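Local coordinates for DUF5063 domain-containing protein (Bacteroides fragilis, PDB 3NRH) that is of unknown function but belongs to the DUF5063 family and folds into a predominantly helical domain, with two copies in its assembly, at residues 14-19 with 51-56; 21-26 with 44-49; 82-87 with 111-116; 121-126 with 143-148. All coordinates share one frame; numbering follows the deposited sequence.

How the contacts relate
Contacts 1 and 2 both join helix 11-28 to helix 35-54, their centres about 10 Å apart, and contact 2 is nested inside the loop that contact 1 closes. Contacts 3 and 4 follow in series and share helix 112-131: contact 3 pairs its start with helix 73-87, contact 4 its later turns with helix 135-169. Contacts 1 and 3 lie on opposite sides of the chain's centre, their centres about 24 Å apart. Contact 4 touches both early contacts, Phe126 meeting Phe16 and Ile123 meeting Cys24 and Phe23. Contacts 1, 2 and 4 thus touch one another, while contact 3 stands apart, joined to contact 4 through helix 112-131.

Contact 1 (14-19 with 51-56)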
loop_
_atom_site.group_PDB
_atom_site.type_symbol
_atom_site.label_atom_id
_atom_site.label_comp_id
_atom_site.label_asym_id
_atom_site.label_seq_id
_atom_site.Cartn_x
_atom_site.Cartn_y
_atom_site.Cartn_z
ATOM N N ILE A 14 -8.848 7.977 15.154
ATOM C CA ILE A 14 -7.679 8.014 16.032
ATOM C C ILE A 14 -6.462 7.327 15.411
ATOM O O ILE A 14 -5.359 7.872 15.421
ATOM C CB ILE A 14 -7.989 7.336 17.388
ATOM C CG1 ILE A 14 -9.177 8.036 18.049
ATOM C CG2 ILE A 14 -6.757 7.371 18.295
ATOM C CD1 ILE A 14 -8.983 9.523 18.239
ATOM N N GLU A 15 -6.660 6.128 14.876
ATOM C CA GLU A 15 -5.555 5.406 14.263
ATOM C C GLU A 15 -5.035 6.143 13.031
ATOM O O GLU A 15 -3.842 6.100 12.743
ATOM C CB GLU A 15 -5.976 3.986 13.890
ATOM C CG GLU A 15 -6.387 3.151 15.090
ATOM C CD GLU A 15 -6.367 1.667 14.801
ATOM O OE1 GLU A 15 -6.907 1.254 13.752
ATOM O OE2 GLU A 15 -5.814 0.912 15.630
ATOM N N PHE A 16 -5.925 6.818 12.309
ATOM C CA PHE A 16 -5.506 7.579 11.133
ATOM C C PHE A 16 -4.631 8.749 11.593
ATOM O O PHE A 16 -3.580 9.018 11.009
ATOM C CB PHE A 16 -6.719 8.115 10.369
ATOM C CG PHE A 16 -6.358 8.953 9.171
ATOM C CD1 PHE A 16 -5.675 8.391 8.093
ATOM C CD2 PHE A 16 -6.675 10.304 9.130
ATOM C CE1 PHE A 16 -5.314 9.173 6.989
ATOM C CE2 PHE A 16 -6.320 11.094 8.035
ATOM C CZ PHE A 16 -5.637 10.526 6.964
ATOM N N VAL A 17 -5.063 9.439 12.643
ATOM C CA VAL A 17 -4.299 10.567 13.165
ATOM C C VAL A 17 -2.886 10.119 13.529
ATOM O O VAL A 17 -1.912 10.801 13.208
ATOM C CB VAL A 17 -4.992 11.199 14.401
ATOM C CG1 VAL A 17 -4.059 12.192 15.083
ATOM C CG2 VAL A 17 -6.275 11.920 13.965
ATOM N N THR A 18 -2.775 8.962 14.179
ATOM C CA THR A 18 -1.473 8.435 14.573
ATOM C C THR A 18 -0.528 8.205 13.389
ATOM O O THR A 18 0.622 8.648 13.415
ATOM C CB THR A 18 -1.633 7.127 15.361
ATOM O OG1 THR A 18 -2.410 7.387 16.535
ATOM C CG2 THR A 18 -0.269 6.573 15.774
ATOM N N VAL A 19 -0.993 7.525 12.345
ATOM C CA VAL A 19 -0.113 7.288 11.203
ATOM C C VAL A 19 0.135 8.581 10.427
ATOM O O VAL A 19 1.219 8.781 9.880
ATOM C CB VAL A 19 -0.681 6.205 10.248
ATOM C CG1 VAL A 19 -2.021 6.641 9.695
ATOM C CG2 VAL A 19 0.321 5.928 9.121
ATOM N N LEU A 51 -4.251 2.477 4.078
ATOM C CA LEU A 51 -5.197 1.601 4.753
ATOM C C LEU A 51 -6.047 2.351 5.775
ATOM O O LEU A 51 -7.268 2.220 5.790
ATOM C CB LEU A 51 -4.445 0.461 5.436
ATOM C CG LEU A 51 -5.267 -0.516 6.279
ATOM C CD1 LEU A 51 -6.359 -1.150 5.440
ATOM C CD2 LEU A 51 -4.331 -1.586 6.849
ATOM N N LYS A 52 -5.406 3.135 6.633
ATOM C CA LYS A 52 -6.144 3.887 7.644
ATOM C C LYS A 52 -7.080 4.925 7.024
ATOM O O LYS A 52 -8.177 5.163 7.531
ATOM C CB LYS A 52 -5.166 4.546 8.626
ATOM C CG LYS A 52 -4.380 3.546 9.464
ATOM C CD LYS A 52 -5.317 2.590 10.205
ATOM C CE LYS A 52 -4.570 1.440 10.862
ATOM N NZ LYS A 52 -5.510 0.426 11.428
ATOM N N ALA A 53 -6.660 5.540 5.923
ATOM C CA ALA A 53 -7.508 6.522 5.257
ATOM C C ALA A 53 -8.733 5.812 4.681
ATOM O O ALA A 53 -9.853 6.321 4.752
ATOM C CB ALA A 53 -6.735 7.215 4.145
ATOM N N SER A 54 -8.512 4.624 4.124
ATOM C CA SER A 54 -9.584 3.835 3.526
ATOM C C SER A 54 -10.593 3.349 4.557
ATOM O O SER A 54 -11.734 3.047 4.215
ATOM C CB SER A 54 -9.002 2.617 2.796
ATOM O OG SER A 54 -8.101 3.011 1.777
HETATM N N MSE A 55 -10.171 3.274 5.815
HETATM C CA MSE A 55 -11.043 2.799 6.887
HETATM C C MSE A 55 -11.769 3.890 7.657
HETATM O O MSE A 55 -12.515 3.603 8.599
HETATM C CB MSE A 55 -10.235 1.943 7.861
HETATM C CG MSE A 55 -9.721 0.662 7.230
HETATM SE SE MSE A 55 -8.635 -0.373 8.442
HETATM C CE MSE A 55 -10.043 -1.155 9.518
ATOM N N LEU A 56 -11.558 5.139 7.258
ATOM C CA LEU A 56 -12.202 6.264 7.922
ATOM C C LEU A 56 -13.712 6.214 7.763
ATOM O O LEU A 56 -14.225 5.681 6.781
ATOM C CB LEU A 56 -11.678 7.582 7.351
ATOM C CG LEU A 56 -10.244 7.944 7.751
ATOM C CD1 LEU A 56 -9.801 9.201 7.022
ATOM C CD2 LEU A 56 -10.179 8.146 9.257
#
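Phe16 and Leu56 cross at about a right angle, with the leucine's two methyl groups dividing the work. Leu56 CD1 sits over the centre of the Phe16 ring in a CH-pi contact, 4.0 Å from the centroid and 12° off the normal, while Leu56 CD2 presses on the ring's root, 3.6 Å from Phe16 CB. The ring is brought to the other segment by a first torsion that sets CG anti to the backbone N (chi1 178°). Lys52 CB lies at its edge, in plane, and Ala53 CB touches Phe16 CE1 at 3.7 Å.

Lys52 bends at chi2 and runs obliquely across Glu15. Its CD passes 4.0 Å from Glu15 CB, and its NZ donates to Glu15 OE1 over 2.8 Å in a salt bridge. The ammonium group reaches that oxygen from above the carboxylate plane, 53° out of it. Nearer the backbone, Lys52 CG rests 3.9 Å from Val19 CG1, so one lysine offers methylenes to a buried valine and its charge to an exposed glutamate.

Phe16 and Val19 also pack on Leu49, one turn earlier on helix 35-54. Ala53 meets Phe149 and Trp153 of helix 135-169, and Leu56, just past the end of helix 35-54, meets Gln146 of that same long helix.

Contact 2 (21-26 with 44-49); sequences AEFCAF and KILPLL
The Phe23 ring carries Leu49 CD2 on one face, 3.8 Å above its plane and offset toward the rim. This is a CH-pi contact, with the methyl 4.0 Å from the ring centroid and 14° off the normal. At the edge, near the ring plane, lies Ile45 CG2, which is also 3.8 Å from Phe23 CB. Leu46 CD2 comes in obliquely to touch Phe23 CE1 at 3.7 Å. The second ring, Phe26, is met obliquely by Ile45 CD1, 3.7 Å from its CG.

Ile45 therefore serves two aromatic residues with two different branches. Its CG2 goes to Phe23, while the CG1 arm, extended at chi2 (175°), carries CD1 on to Phe26. Leu49 and Phe23 cross at about a right angle, whereas Ile45 and Leu46 run obliquely to Phe23. All these contacts are apolar, made by methyl groups against ring carbons and the CB atoms that carry the rings.

Beyond the pair, Phe23 rests on Ile119 of helix 112-131, Leu46 on Leu157, Met161 and Leu164 of helix 135-169, and Phe26 meets the Phe38 ring. On helix 35-54, Pro47 and Leu48 pack against Tyr50 and Leu51 of the second subunit. The axes of the two short segments approach to 10.2 Å at 148° between their N-to-C directions, an arrangement characteristic of an antiparallel helical hairpin, here formed by successive helices with aliphatic side chains packed round aromatic rings.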
loop_
_atom_site.group_PDB
_atom_site.type_symbol
_atom_site.label_atom_id
_atom_site.label_comp_id
_atom_site.label_asym_id
_atom_site.label_seq_id
_atom_site.Cartn_x
_atom_site.Cartn_y
_atom_site.Cartn_z
ATOM N N ALA A 21 0.425 11.579 11.648
ATOM C CA ALA A 21 1.457 12.321 12.364
ATOM C C ALA A 21 2.826 11.678 12.142
ATOM O O ALA A 21 3.830 12.376 11.969
ATOM C CB ALA A 21 1.128 12.371 13.864
ATOM N N GLU A 22 2.870 10.349 12.155
ATOM C CA GLU A 22 4.129 9.641 11.936
ATOM C C GLU A 22 4.645 9.947 10.533
ATOM O O GLU A 22 5.847 10.122 10.329
ATOM C CB GLU A 22 3.929 8.129 12.096
ATOM C CG GLU A 22 3.434 7.717 13.480
ATOM C CD GLU A 22 4.550 7.546 14.489
ATOM O OE1 GLU A 22 5.414 8.442 14.594
ATOM O OE2 GLU A 22 4.557 6.508 15.189
ATOM N N PHE A 23 3.730 10.007 9.569
ATOM C CA PHE A 23 4.081 10.302 8.179
ATOM C C PHE A 23 4.656 11.719 8.059
ATOM O O PHE A 23 5.724 11.923 7.482
ATOM C CB PHE A 23 2.832 10.176 7.290
ATOM C CG PHE A 23 3.027 10.682 5.880
ATOM C CD1 PHE A 23 3.791 9.959 4.964
ATOM C CD2 PHE A 23 2.428 11.870 5.467
ATOM C CE1 PHE A 23 3.954 10.416 3.648
ATOM C CE2 PHE A 23 2.583 12.336 4.155
ATOM C CZ PHE A 23 3.347 11.606 3.245
ATOM N N CYS A 24 3.948 12.702 8.606
ATOM C CA CYS A 24 4.426 14.077 8.531
ATOM C C CYS A 24 5.762 14.238 9.251
ATOM O O CYS A 24 6.661 14.906 8.748
ATOM C CB CYS A 24 3.389 15.040 9.114
ATOM S SG CYS A 24 1.898 15.185 8.097
ATOM N N ALA A 25 5.896 13.612 10.415
ATOM C CA ALA A 25 7.138 13.707 11.180
ATOM C C ALA A 25 8.305 13.085 10.421
ATOM O O ALA A 25 9.418 13.616 10.431
ATOM C CB ALA A 25 6.972 13.029 12.540
ATOM N N PHE A 26 8.050 11.957 9.763
ATOM C CA PHE A 26 9.090 11.278 8.999
ATOM C C PHE A 26 9.641 12.166 7.885
ATOM O O PHE A 26 10.853 12.309 7.738
ATOM C CB PHE A 26 8.545 9.989 8.380
ATOM C CG PHE A 26 9.578 9.205 7.622
ATOM C CD1 PHE A 26 10.615 8.571 8.297
ATOM C CD2 PHE A 26 9.536 9.128 6.233
ATOM C CE1 PHE A 26 11.599 7.871 7.600
ATOM C CE2 PHE A 26 10.517 8.431 5.527
ATOM C CZ PHE A 26 11.547 7.804 6.211
ATOM N N LYS A 44 6.825 1.480 4.175
ATOM C CA LYS A 44 6.077 0.880 5.276
ATOM C C LYS A 44 4.999 1.863 5.739
ATOM O O LYS A 44 3.858 1.470 6.012
ATOM C CB LYS A 44 7.006 0.531 6.443
ATOM C CG LYS A 44 7.992 -0.583 6.117
ATOM C CD LYS A 44 8.980 -0.827 7.242
ATOM C CE LYS A 44 10.067 -1.795 6.786
ATOM N NZ LYS A 44 11.095 -2.039 7.830
ATOM N N ILE A 45 5.352 3.143 5.813
ATOM C CA ILE A 45 4.390 4.152 6.250
ATOM C C ILE A 45 3.262 4.384 5.239
ATOM O O ILE A 45 2.097 4.459 5.617
ATOM C CB ILE A 45 5.080 5.514 6.529
ATOM C CG1 ILE A 45 6.092 5.367 7.667
ATOM C CG2 ILE A 45 4.035 6.558 6.910
ATOM C CD1 ILE A 45 6.898 6.619 7.932
ATOM N N LEU A 46 3.597 4.478 3.954
ATOM C CA LEU A 46 2.573 4.728 2.943
ATOM C C LEU A 46 1.428 3.717 2.894
ATOM O O LEU A 46 0.261 4.109 2.859
ATOM C CB LEU A 46 3.207 4.861 1.555
ATOM C CG LEU A 46 4.127 6.074 1.357
ATOM C CD1 LEU A 46 4.627 6.088 -0.076
ATOM C CD2 LEU A 46 3.384 7.359 1.665
ATOM N N PRO A 47 1.731 2.408 2.886
ATOM C CA PRO A 47 0.608 1.464 2.840
ATOM C C PRO A 47 -0.282 1.541 4.077
ATOM O O PRO A 47 -1.494 1.334 3.994
ATOM C CB PRO A 47 1.294 0.104 2.678
ATOM C CG PRO A 47 2.647 0.308 3.309
ATOM C CD PRO A 47 3.026 1.701 2.845
ATOM N N LEU A 48 0.316 1.841 5.223
ATOM C CA LEU A 48 -0.462 1.948 6.451
ATOM C C LEU A 48 -1.327 3.205 6.394
ATOM O O LEU A 48 -2.470 3.201 6.845
ATOM C CB LEU A 48 0.461 2.002 7.671
ATOM C CG LEU A 48 -0.252 2.038 9.030
ATOM C CD1 LEU A 48 -1.191 0.849 9.176
ATOM C CD2 LEU A 48 0.786 2.039 10.132
ATOM N N LEU A 49 -0.775 4.280 5.838
ATOM C CA LEU A 49 -1.510 5.533 5.719
ATOM C C LEU A 49 -2.705 5.339 4.784
ATOM O O LEU A 49 -3.809 5.819 5.059
ATOM C CB LEU A 49 -0.587 6.639 5.190
ATOM C CG LEU A 49 -1.164 8.048 5.013
ATOM C CD1 LEU A 49 -1.636 8.601 6.348
ATOM C CD2 LEU A 49 -0.096 8.960 4.411
#

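Contact 3 (82-87 with 111-116)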
loop_
_atom_site.group_PDB
_atom_site.type_symbol
_atom_site.label_atom_id
_atom_site.label_comp_id
_atom_site.label_asym_id
_atom_site.label_seq_id
_atom_site.Cartn_x
_atom_site.Cartn_y
_atom_site.Cartn_z
ATOM N N ASN A 82 14.177 19.245 -0.149
ATOM C CA ASN A 82 14.919 18.324 0.705
ATOM C C ASN A 82 14.693 16.877 0.281
ATOM O O ASN A 82 15.625 16.075 0.259
ATOM C CB ASN A 82 14.523 18.499 2.175
ATOM C CG ASN A 82 14.931 19.850 2.726
ATOM O OD1 ASN A 82 16.008 20.356 2.408
ATOM N ND2 ASN A 82 14.082 20.434 3.561
ATOM N N LEU A 83 13.454 16.546 -0.059
ATOM C CA LEU A 83 13.147 15.188 -0.482
ATOM C C LEU A 83 13.834 14.904 -1.809
ATOM O O LEU A 83 14.359 13.810 -2.028
ATOM C CB LEU A 83 11.632 14.998 -0.617
ATOM C CG LEU A 83 10.859 15.196 0.693
ATOM C CD1 LEU A 83 9.383 14.920 0.470
ATOM C CD2 LEU A 83 11.421 14.262 1.764
ATOM N N ALA A 84 13.835 15.896 -2.691
ATOM C CA ALA A 84 14.469 15.741 -3.993
ATOM C C ALA A 84 15.965 15.479 -3.816
ATOM O O ALA A 84 16.548 14.677 -4.538
ATOM C CB ALA A 84 14.235 16.992 -4.847
ATOM N N SER A 85 16.581 16.148 -2.847
ATOM C CA SER A 85 18.011 15.974 -2.588
ATOM C C SER A 85 18.336 14.577 -2.060
ATOM O O SER A 85 19.367 13.996 -2.406
ATOM C CB SER A 85 18.508 17.025 -1.590
ATOM O OG SER A 85 18.341 18.333 -2.110
ATOM N N ILE A 86 17.455 14.038 -1.222
ATOM C CA ILE A 86 17.648 12.707 -0.659
ATOM C C ILE A 86 17.579 11.646 -1.749
ATOM O O ILE A 86 18.409 10.735 -1.797
ATOM C CB ILE A 86 16.556 12.370 0.397
ATOM C CG1 ILE A 86 16.533 13.422 1.509
ATOM C CG2 ILE A 86 16.804 10.985 0.981
ATOM C CD1 ILE A 86 17.797 13.477 2.343
ATOM N N LEU A 87 16.581 11.768 -2.621
ATOM C CA LEU A 87 16.376 10.817 -3.711
ATOM C C LEU A 87 17.346 10.978 -4.883
ATOM O O LEU A 87 17.685 10.006 -5.539
ATOM C CB LEU A 87 14.926 10.906 -4.210
ATOM C CG LEU A 87 13.879 10.295 -3.277
ATOM C CD1 LEU A 87 12.494 10.668 -3.761
ATOM C CD2 LEU A 87 14.051 8.781 -3.258
ATOM N N ASN A 111 7.900 13.276 -10.260
ATOM C CA ASN A 111 8.929 13.285 -9.232
ATOM C C ASN A 111 8.328 12.825 -7.913
ATOM O O ASN A 111 7.294 13.331 -7.478
ATOM C CB ASN A 111 9.513 14.689 -9.067
ATOM C CG ASN A 111 10.371 15.105 -10.245
ATOM O OD1 ASN A 111 11.422 14.518 -10.499
ATOM N ND2 ASN A 111 9.921 16.115 -10.974
ATOM N N ILE A 112 8.976 11.850 -7.288
ATOM C CA ILE A 112 8.509 11.335 -6.006
ATOM C C ILE A 112 8.433 12.476 -4.987
ATOM O O ILE A 112 7.474 12.579 -4.225
ATOM C CB ILE A 112 9.463 10.247 -5.470
ATOM C CG1 ILE A 112 9.477 9.048 -6.427
ATOM C CG2 ILE A 112 9.032 9.819 -4.073
ATOM C CD1 ILE A 112 10.530 7.990 -6.085
ATOM N N SER A 113 9.442 13.341 -4.985
ATOM C CA SER A 113 9.471 14.454 -4.042
ATOM C C SER A 113 8.224 15.334 -4.126
ATOM O O SER A 113 7.700 15.768 -3.102
ATOM C CB SER A 113 10.728 15.302 -4.266
ATOM O OG SER A 113 10.763 15.811 -5.585
ATOM N N GLU A 114 7.741 15.591 -5.340
ATOM C CA GLU A 114 6.559 16.422 -5.510
ATOM C C GLU A 114 5.317 15.690 -5.023
ATOM O O GLU A 114 4.456 16.290 -4.383
ATOM C CB GLU A 114 6.386 16.830 -6.975
ATOM C CG GLU A 114 5.391 17.961 -7.163
ATOM C CD GLU A 114 5.270 18.403 -8.608
ATOM O OE1 GLU A 114 6.315 18.546 -9.276
ATOM O OE2 GLU A 114 4.129 18.619 -9.069
ATOM N N ASP A 115 5.222 14.398 -5.332
ATOM C CA ASP A 115 4.086 13.593 -4.887
ATOM C C ASP A 115 4.011 13.599 -3.363
ATOM O O ASP A 115 2.945 13.825 -2.781
ATOM C CB ASP A 115 4.216 12.134 -5.343
ATOM C CG ASP A 115 3.988 11.954 -6.831
ATOM O OD1 ASP A 115 2.955 12.431 -7.342
ATOM O OD2 ASP A 115 4.840 11.315 -7.487
ATOM N N LEU A 116 5.144 13.331 -2.718
ATOM C CA LEU A 116 5.184 13.297 -1.261
ATOM C C LEU A 116 4.835 14.647 -0.647
ATOM O O LEU A 116 4.085 14.710 0.325
ATOM C CB LEU A 116 6.558 12.827 -0.770
ATOM C CG LEU A 116 6.891 11.372 -1.108
ATOM C CD1 LEU A 116 8.323 11.051 -0.675
ATOM C CD2 LEU A 116 5.900 10.444 -0.416
#
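Helix segments 82-87 and 112-116 run roughly antiparallel, at 143° between their N-to-C directions, with axes 8.6 Å apart at closest approach. The backbones come nearest at Ala84 and Ser113, whose CA atoms are 5.2 Å apart. Two small side chains permit this closeness: Ser113 CB lies 3.5 Å from Ala84 N, and Ala84 CB lies 3.7 Å from Ser113 OG.

Leu83, Leu87, Ile112 and Leu116 pack beside this pair. Leu83 crosses Leu116 at about a right angle, its CD1 reaching Leu116 CB at 3.7 Å, while its CB leans on Ser113 CB. Leu87 repeats the crossing with Ile112. Its chain, extended at chi2 (170°), sends CD1 to the isoleucine's branch point, 3.5 Å from Ile112 CB and 3.6 Å from Ile112 CG2.

The Ser113 hydroxyl is satisfied outside the two segments by a hydrogen bond with Asp91 OD2, and Asp115 OD2 pairs with Tyr93 OH. These bonds tie the start of helix 112-131 to the region of strand 92-94. Phe38 of helix 35-54 packs on both Leu83 and Leu116, while Thr160 of helix 135-169 touches Ile112 and Leu116.

Contact 4 (121-126 with 143-148)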
loop_
_atom_site.group_PDB
_atom_site.type_symbol
_atom_site.label_atom_id
_atom_site.label_comp_id
_atom_site.label_asym_id
_atom_site.label_seq_id
_atom_site.Cartn_x
_atom_site.Cartn_y
_atom_site.Cartn_z
ATOM N N GLN A 121 0.900 18.113 2.118
ATOM C CA GLN A 121 0.066 19.299 2.245
ATOM C C GLN A 121 -1.303 18.945 2.814
ATOM O O GLN A 121 -1.798 19.616 3.717
ATOM C CB GLN A 121 -0.099 19.995 0.894
ATOM C CG GLN A 121 -0.743 21.372 0.992
ATOM C CD GLN A 121 -0.846 22.060 -0.354
ATOM O OE1 GLN A 121 0.101 22.053 -1.139
ATOM N NE2 GLN A 121 -1.996 22.671 -0.623
ATOM N N ASP A 122 -1.928 17.899 2.291
ATOM C CA ASP A 122 -3.242 17.516 2.804
ATOM C C ASP A 122 -3.187 16.906 4.199
ATOM O O ASP A 122 -3.998 17.244 5.058
ATOM C CB ASP A 122 -3.936 16.545 1.852
ATOM C CG ASP A 122 -4.943 17.241 0.948
ATOM O OD1 ASP A 122 -5.878 17.889 1.476
ATOM O OD2 ASP A 122 -4.801 17.141 -0.286
ATOM N N ILE A 123 -2.227 16.020 4.434
ATOM C CA ILE A 123 -2.125 15.371 5.743
ATOM C C ILE A 123 -1.720 16.342 6.855
ATOM O O ILE A 123 -2.324 16.350 7.928
ATOM C CB ILE A 123 -1.119 14.201 5.708
ATOM C CG1 ILE A 123 -1.478 13.240 4.568
ATOM C CG2 ILE A 123 -1.140 13.451 7.047
ATOM C CD1 ILE A 123 -2.875 12.657 4.672
ATOM N N LYS A 124 -0.703 17.162 6.596
ATOM C CA LYS A 124 -0.222 18.121 7.593
ATOM C C LYS A 124 -1.283 19.154 7.978
ATOM O O LYS A 124 -1.429 19.495 9.155
ATOM C CB LYS A 124 1.025 18.840 7.072
ATOM C CG LYS A 124 1.640 19.845 8.051
ATOM C CD LYS A 124 2.173 19.169 9.308
ATOM C CE LYS A 124 2.880 20.173 10.219
ATOM N NZ LYS A 124 3.510 19.510 11.403
ATOM N N ASP A 125 -2.019 19.661 6.993
ATOM C CA ASP A 125 -3.057 20.650 7.282
ATOM C C ASP A 125 -4.101 20.045 8.211
ATOM O O ASP A 125 -4.597 20.707 9.128
ATOM C CB ASP A 125 -3.731 21.136 5.993
ATOM C CG ASP A 125 -2.896 22.163 5.246
ATOM O OD1 ASP A 125 -1.895 22.653 5.812
ATOM O OD2 ASP A 125 -3.250 22.492 4.093
ATOM N N PHE A 126 -4.420 18.777 7.973
ATOM C CA PHE A 126 -5.397 18.072 8.784
ATOM C C PHE A 126 -4.955 17.860 10.242
ATOM O O PHE A 126 -5.665 18.248 11.169
ATOM C CB PHE A 126 -5.716 16.712 8.157
ATOM C CG PHE A 126 -6.403 15.766 9.096
ATOM C CD1 PHE A 126 -7.651 16.075 9.629
ATOM C CD2 PHE A 126 -5.782 14.584 9.486
ATOM C CE1 PHE A 126 -8.270 15.218 10.543
ATOM C CE2 PHE A 126 -6.391 13.721 10.399
ATOM C CZ PHE A 126 -7.638 14.042 10.928
ATOM N N ALA A 143 -13.134 15.933 7.258
ATOM C CA ALA A 143 -13.978 15.772 6.077
ATOM C C ALA A 143 -13.233 16.184 4.809
ATOM O O ALA A 143 -13.300 15.498 3.793
ATOM C CB ALA A 143 -15.258 16.599 6.228
ATOM N N ILE A 144 -12.532 17.312 4.867
ATOM C CA ILE A 144 -11.775 17.793 3.715
ATOM C C ILE A 144 -10.669 16.812 3.335
ATOM O O ILE A 144 -10.500 16.473 2.165
ATOM C CB ILE A 144 -11.143 19.169 4.004
ATOM C CG1 ILE A 144 -12.241 20.229 4.088
ATOM C CG2 ILE A 144 -10.137 19.533 2.911
ATOM C CD1 ILE A 144 -11.742 21.597 4.482
ATOM N N CYS A 145 -9.915 16.358 4.331
ATOM C CA CYS A 145 -8.836 15.415 4.088
ATOM C C CYS A 145 -9.373 14.128 3.467
ATOM O O CYS A 145 -8.790 13.597 2.521
ATOM C CB CYS A 145 -8.114 15.103 5.395
ATOM S SG CYS A 145 -6.632 14.095 5.191
ATOM N N GLN A 146 -10.484 13.625 3.998
ATOM C CA GLN A 146 -11.082 12.407 3.464
ATOM C C GLN A 146 -11.577 12.605 2.032
ATOM O O GLN A 146 -11.432 11.719 1.186
ATOM C CB GLN A 146 -12.247 11.953 4.341
ATOM C CG GLN A 146 -13.019 10.787 3.756
ATOM C CD GLN A 146 -14.180 10.363 4.627
ATOM O OE1 GLN A 146 -15.125 11.126 4.838
ATOM N NE2 GLN A 146 -14.116 9.141 5.141
ATOM N N GLU A 147 -12.177 13.757 1.760
ATOM C CA GLU A 147 -12.680 14.035 0.418
ATOM C C GLU A 147 -11.523 14.119 -0.574
ATOM O O GLU A 147 -11.609 13.596 -1.689
ATOM C CB GLU A 147 -13.468 15.346 0.404
ATOM C CG GLU A 147 -13.958 15.773 -0.974
ATOM C CD GLU A 147 -14.751 14.690 -1.680
ATOM O OE1 GLU A 147 -15.569 14.019 -1.015
ATOM O OE2 GLU A 147 -14.567 14.515 -2.904
ATOM N N ASN A 148 -10.439 14.771 -0.167
ATOM C CA ASN A 148 -9.284 14.907 -1.040
ATOM C C ASN A 148 -8.502 13.605 -1.208
ATOM O O ASN A 148 -7.696 13.471 -2.133
ATOM C CB ASN A 148 -8.379 16.037 -0.547
ATOM C CG ASN A 148 -9.022 17.401 -0.725
ATOM O OD1 ASN A 148 -9.972 17.548 -1.497
ATOM N ND2 ASN A 148 -8.508 18.402 -0.026
#
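Cys145 holds SG anti to its backbone N (chi1 -173°), which directs the sulfur to Phe126 and Ile123, and in Phe126 CG anti to N swings the ring toward Cys145. The sulfur stands oblique to the Phe126 ring, 4.9 Å from its centroid, a Cys sulfur-aromatic contact. At the root of the ring, Phe126 CB meets Cys145 CB at 4.0 Å. Ile123 starts out pointing away from the other helix, yet its CD1 returns to within 4.1 Å of Cys145 SG.

One turn before Phe126 and nearly one turn after Cys145, the contact becomes polar. Asn148 ND2 donates to Asp122 OD1 over 3.1 Å, nearly straight at 167°. The amide uses an N-H in its own plane and meets the oxygen on the syn side, though the carboxylate and amide planes are turned 58° apart.

Trp153 packs on both Ile123 and Cys145, and Phe126 also meets Val17 of helix 11-28 and the ring of Phe130. Helices 112-131 and 135-169 follow each other in the chain as a nearly antiparallel pair, short-segment axes 9.6 Å apart, and are joined here by a buried sulfur-aromatic contact and, one turn away, by the Asp122-Asn148 hydrogen bond.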